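Local atomic coordinates of 303aa long hypothetical esterase (Sulfolobus tokodaii, PDB entry 3AIN), a protein that probably hydrolyses carboxylic ester bonds as a thermostable carboxylesterase of the hormone-sensitive lipase-like group, with an alpha/beta hydrolase fold. Residues Y197-S208 and I257-Q268. The protein carries 1 engineered substitution. Sequence-based numbering, arbitrary orientation.
Sequences YPAVSFDLITKS and IITAEHDPLRDQ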
# COMPACT_ATOMS: atom_id res chain seq x y z
N TYR A 197 -4.12 8.50 7.90
CA TYR A 197 -4.49 9.91 7.70
C TYR A 197 -4.47 10.74 9.00
O TYR A 197 -5.50 11.26 9.45
CB TYR A 197 -5.78 10.11 6.89
CG TYR A 197 -6.89 9.08 7.05
CD1 TYR A 197 -7.63 9.02 8.23
CD2 TYR A 197 -7.10 8.09 6.08
CE1 TYR A 197 -8.63 8.06 8.39
CE2 TYR A 197 -8.06 7.10 6.26
CZ TYR A 197 -8.77 7.06 7.44
OH TYR A 197 -9.80 6.13 7.59
N PRO A 198 -3.30 10.87 9.60
CA PRO A 198 -3.23 11.53 10.91
C PRO A 198 -3.41 13.03 10.82
O PRO A 198 -3.03 13.65 9.82
CB PRO A 198 -1.80 11.22 11.37
CG PRO A 198 -1.04 11.15 10.07
CD PRO A 198 -1.99 10.33 9.19
N ALA A 199 -3.88 13.60 11.92
CA ALA A 199 -3.79 15.04 12.14
C ALA A 199 -2.47 15.32 12.87
O ALA A 199 -2.24 14.79 13.96
CB ALA A 199 -4.96 15.51 12.99
N VAL A 200 -1.60 16.10 12.25
CA VAL A 200 -0.30 16.37 12.85
C VAL A 200 0.00 17.84 13.12
O VAL A 200 0.99 18.15 13.78
CB VAL A 200 0.83 15.72 12.04
CG1 VAL A 200 0.64 14.22 11.91
CG2 VAL A 200 0.97 16.38 10.64
N SER A 201 -0.85 18.75 12.65
CA SER A 201 -0.60 20.16 12.88
C SER A 201 -1.90 20.95 12.78
O SER A 201 -2.69 20.73 11.86
CB SER A 201 0.42 20.68 11.83
OG SER A 201 0.82 22.03 12.12
N PHE A 202 -1.99 22.03 13.54
CA PHE A 202 -2.90 23.11 13.18
C PHE A 202 -2.50 23.64 11.81
O PHE A 202 -1.31 23.81 11.53
CB PHE A 202 -2.78 24.24 14.22
CG PHE A 202 -3.68 25.40 13.96
CD1 PHE A 202 -3.18 26.60 13.48
CD2 PHE A 202 -5.06 25.29 14.16
CE1 PHE A 202 -4.02 27.71 13.30
CE2 PHE A 202 -5.90 26.37 13.91
CZ PHE A 202 -5.39 27.56 13.40
N ASP A 203 -3.47 23.92 10.97
CA ASP A 203 -3.22 24.21 9.57
C ASP A 203 -4.15 25.26 9.01
O ASP A 203 -5.29 25.09 9.03
CB ASP A 203 -3.32 22.89 8.80
CG ASP A 203 -3.07 23.01 7.28
OD1 ASP A 203 -2.57 23.98 6.86
OD2 ASP A 203 -3.39 22.06 6.60
N LEU A 204 -3.59 26.36 8.53
CA LEU A 204 -4.32 27.36 7.78
C LEU A 204 -3.71 27.60 6.40
O LEU A 204 -4.09 28.48 5.74
CB LEU A 204 -4.38 28.70 8.49
CG LEU A 204 -5.14 28.70 9.80
CD1 LEU A 204 -4.97 30.07 10.46
CD2 LEU A 204 -6.59 28.43 9.57
N ILE A 205 -2.77 26.73 6.02
CA ILE A 205 -1.98 26.97 4.84
C ILE A 205 -1.78 25.86 3.80
O ILE A 205 -1.44 26.16 2.73
CB ILE A 205 -0.56 27.49 5.22
CG1 ILE A 205 0.10 26.51 6.16
CG2 ILE A 205 -0.65 28.79 5.90
CD1 ILE A 205 1.52 26.85 6.48
N THR A 206 -1.93 24.60 4.15
CA THR A 206 -1.68 23.60 3.09
C THR A 206 -2.63 23.69 1.91
O THR A 206 -3.80 23.99 2.06
CB THR A 206 -1.60 22.13 3.59
OG1 THR A 206 -2.88 21.73 4.12
CG2 THR A 206 -0.50 21.97 4.69
N LYS A 207 -2.14 23.34 0.74
CA LYS A 207 -2.96 23.36 -0.45
C LYS A 207 -4.11 22.35 -0.34
O LYS A 207 -5.24 22.64 -0.74
CB LYS A 207 -2.10 23.11 -1.69
CG LYS A 207 -2.92 23.05 -2.99
CD LYS A 207 -2.23 23.81 -4.10
CE LYS A 207 -3.06 23.79 -5.38
NZ LYS A 207 -3.64 25.13 -5.67
N SER A 208 -3.82 21.17 0.22
CA SER A 208 -4.90 20.17 0.41
C SER A 208 -6.03 20.68 1.31
O SER A 208 -7.20 20.35 1.09
CB SER A 208 -4.35 18.81 0.87
OG SER A 208 -3.77 18.90 2.17
N ILE A 257 2.66 5.52 6.92
CA ILE A 257 1.76 6.67 6.96
C ILE A 257 0.90 6.68 5.73
O ILE A 257 1.39 6.67 4.62
CB ILE A 257 2.55 7.99 7.06
CG1 ILE A 257 3.32 7.97 8.38
CG2 ILE A 257 1.58 9.17 6.99
CD1 ILE A 257 4.20 9.20 8.61
N ILE A 258 -0.40 6.52 5.95
CA ILE A 258 -1.36 6.44 4.84
C ILE A 258 -2.09 7.78 4.73
O ILE A 258 -2.59 8.31 5.71
CB ILE A 258 -2.40 5.35 5.18
CG1 ILE A 258 -1.78 3.97 4.98
CG2 ILE A 258 -3.65 5.46 4.31
CD1 ILE A 258 -2.60 2.85 5.59
N THR A 259 -2.09 8.36 3.53
CA THR A 259 -2.89 9.56 3.32
C THR A 259 -3.91 9.28 2.24
O THR A 259 -3.86 8.23 1.58
CB THR A 259 -2.04 10.76 2.89
OG1 THR A 259 -1.26 10.41 1.74
CG2 THR A 259 -1.12 11.22 4.04
N ALA A 260 -4.93 10.13 2.18
CA ALA A 260 -6.00 9.99 1.18
C ALA A 260 -5.97 11.19 0.24
O ALA A 260 -5.78 12.32 0.69
CB ALA A 260 -7.37 9.90 1.90
N GLU A 261 -6.17 10.94 -1.05
CA GLU A 261 -6.04 11.98 -2.07
C GLU A 261 -6.96 13.19 -1.81
O GLU A 261 -6.52 14.33 -1.86
CB GLU A 261 -6.31 11.39 -3.46
CG GLU A 261 -6.20 12.47 -4.55
CD GLU A 261 -6.30 11.89 -5.97
OE1 GLU A 261 -6.90 10.82 -6.15
OE2 GLU A 261 -5.91 12.61 -6.90
N HIS A 262 -8.23 12.92 -1.52
CA HIS A 262 -9.21 14.00 -1.42
C HIS A 262 -9.45 14.38 0.04
O HIS A 262 -10.58 14.53 0.48
CB HIS A 262 -10.54 13.55 -2.04
CG HIS A 262 -10.43 13.16 -3.47
ND1 HIS A 262 -9.90 14.00 -4.43
CD2 HIS A 262 -10.66 11.97 -4.10
CE1 HIS A 262 -9.78 13.34 -5.57
NE2 HIS A 262 -10.32 12.14 -5.42
N ASP A 263 -8.37 14.58 0.78
CA ASP A 263 -8.45 14.74 2.24
C ASP A 263 -7.79 16.08 2.57
O ASP A 263 -6.64 16.33 2.11
CB ASP A 263 -7.63 13.62 2.88
CG ASP A 263 -7.72 13.58 4.39
OD1 ASP A 263 -8.06 14.61 5.03
OD2 ASP A 263 -7.17 12.58 4.94
N PRO A 264 -8.48 16.98 3.28
CA PRO A 264 -7.78 18.20 3.65
C PRO A 264 -6.49 17.96 4.46
O PRO A 264 -5.62 18.84 4.47
CB PRO A 264 -8.82 18.99 4.49
CG PRO A 264 -9.71 17.92 5.05
CD PRO A 264 -9.82 16.92 3.91
N LEU A 265 -6.39 16.82 5.15
CA LEU A 265 -5.18 16.50 5.94
C LEU A 265 -4.05 15.87 5.12
O LEU A 265 -3.02 15.45 5.69
CB LEU A 265 -5.50 15.52 7.09
CG LEU A 265 -6.57 15.88 8.12
CD1 LEU A 265 -6.48 15.00 9.39
CD2 LEU A 265 -6.64 17.32 8.47
N ARG A 266 -4.27 15.68 3.82
CA ARG A 266 -3.28 14.94 3.02
C ARG A 266 -1.89 15.56 3.17
O ARG A 266 -0.90 14.83 3.39
CB ARG A 266 -3.68 14.96 1.54
CG ARG A 266 -2.82 14.06 0.67
CD ARG A 266 -3.14 14.36 -0.81
NE ARG A 266 -2.63 15.68 -1.19
CZ ARG A 266 -3.26 16.54 -1.99
NH1 ARG A 266 -4.44 16.25 -2.50
NH2 ARG A 266 -2.70 17.73 -2.26
N ASP A 267 -1.77 16.84 2.84
CA ASP A 267 -0.43 17.42 2.80
C ASP A 267 0.28 17.31 4.15
O ASP A 267 1.48 17.05 4.22
CB ASP A 267 -0.46 18.86 2.30
CG ASP A 267 -0.87 18.96 0.84
OD1 ASP A 267 -0.96 17.92 0.16
OD2 ASP A 267 -0.99 20.09 0.34
N GLN A 268 -0.41 17.60 5.24
CA GLN A 268 0.27 17.55 6.53
C GLN A 268 0.68 16.13 6.92
O GLN A 268 1.71 15.94 7.57
CB GLN A 268 -0.55 18.24 7.63
CG GLN A 268 -1.82 17.52 8.00
CD GLN A 268 -2.61 18.29 9.04
OE1 GLN A 268 -3.11 19.39 8.79
NE2 GLN A 268 -2.58 17.80 10.25
O HOH W 1 -3.03 12.96 6.98
O HOH W 2 -5.52 20.38 7.03
O HOH W 3 -2.96 19.07 5.21
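At the carboxyl-terminal ends of the strands of the alpha/beta hydrolase sheet, the parallel pairing of strands 192-196 and 255-260 is carried one step further by Tyr197 N, which donates to Ile258 O (2.7 Å). Further along, Ala199 CB packs on Leu265 CD1 (3.9 Å), and polar contacts gather where helices 207-212 and 266-278 begin. Here Ser208 and Asp267 exchange bonds: Ser208 N reaches Asp267 OD2 (3.0 Å) from above the carboxylate plane, while Asp267 N gives a nearly straight bond to Ser208 OG (2.9 Å, 163°). With chi1 at 66°, OG sits between its own backbone N and carbonyl carbon, from where it also donates to Pro264 O (3.0 Å), well above that carbonyl's plane. Ser208 CB lies over one face of the Arg266 guanidinium, which is held by a salt bridge from NH2 to Asp267 OD1 (3.0 Å). One water links Pro198 O to Leu265 O; another accepts from Gln268 N and donates to Thr206 OG1, with Pro264 O also within reach. Asp263 OD1 caps Leu265 N (2.8 Å), and OD2 packs against Tyr197 CB (3.4 Å). Asp263 also touches His293, an arrangement consistent with the acid-histidine pair of an alpha/beta hydrolase catalytic triad, the acid lying on the turn after a strand.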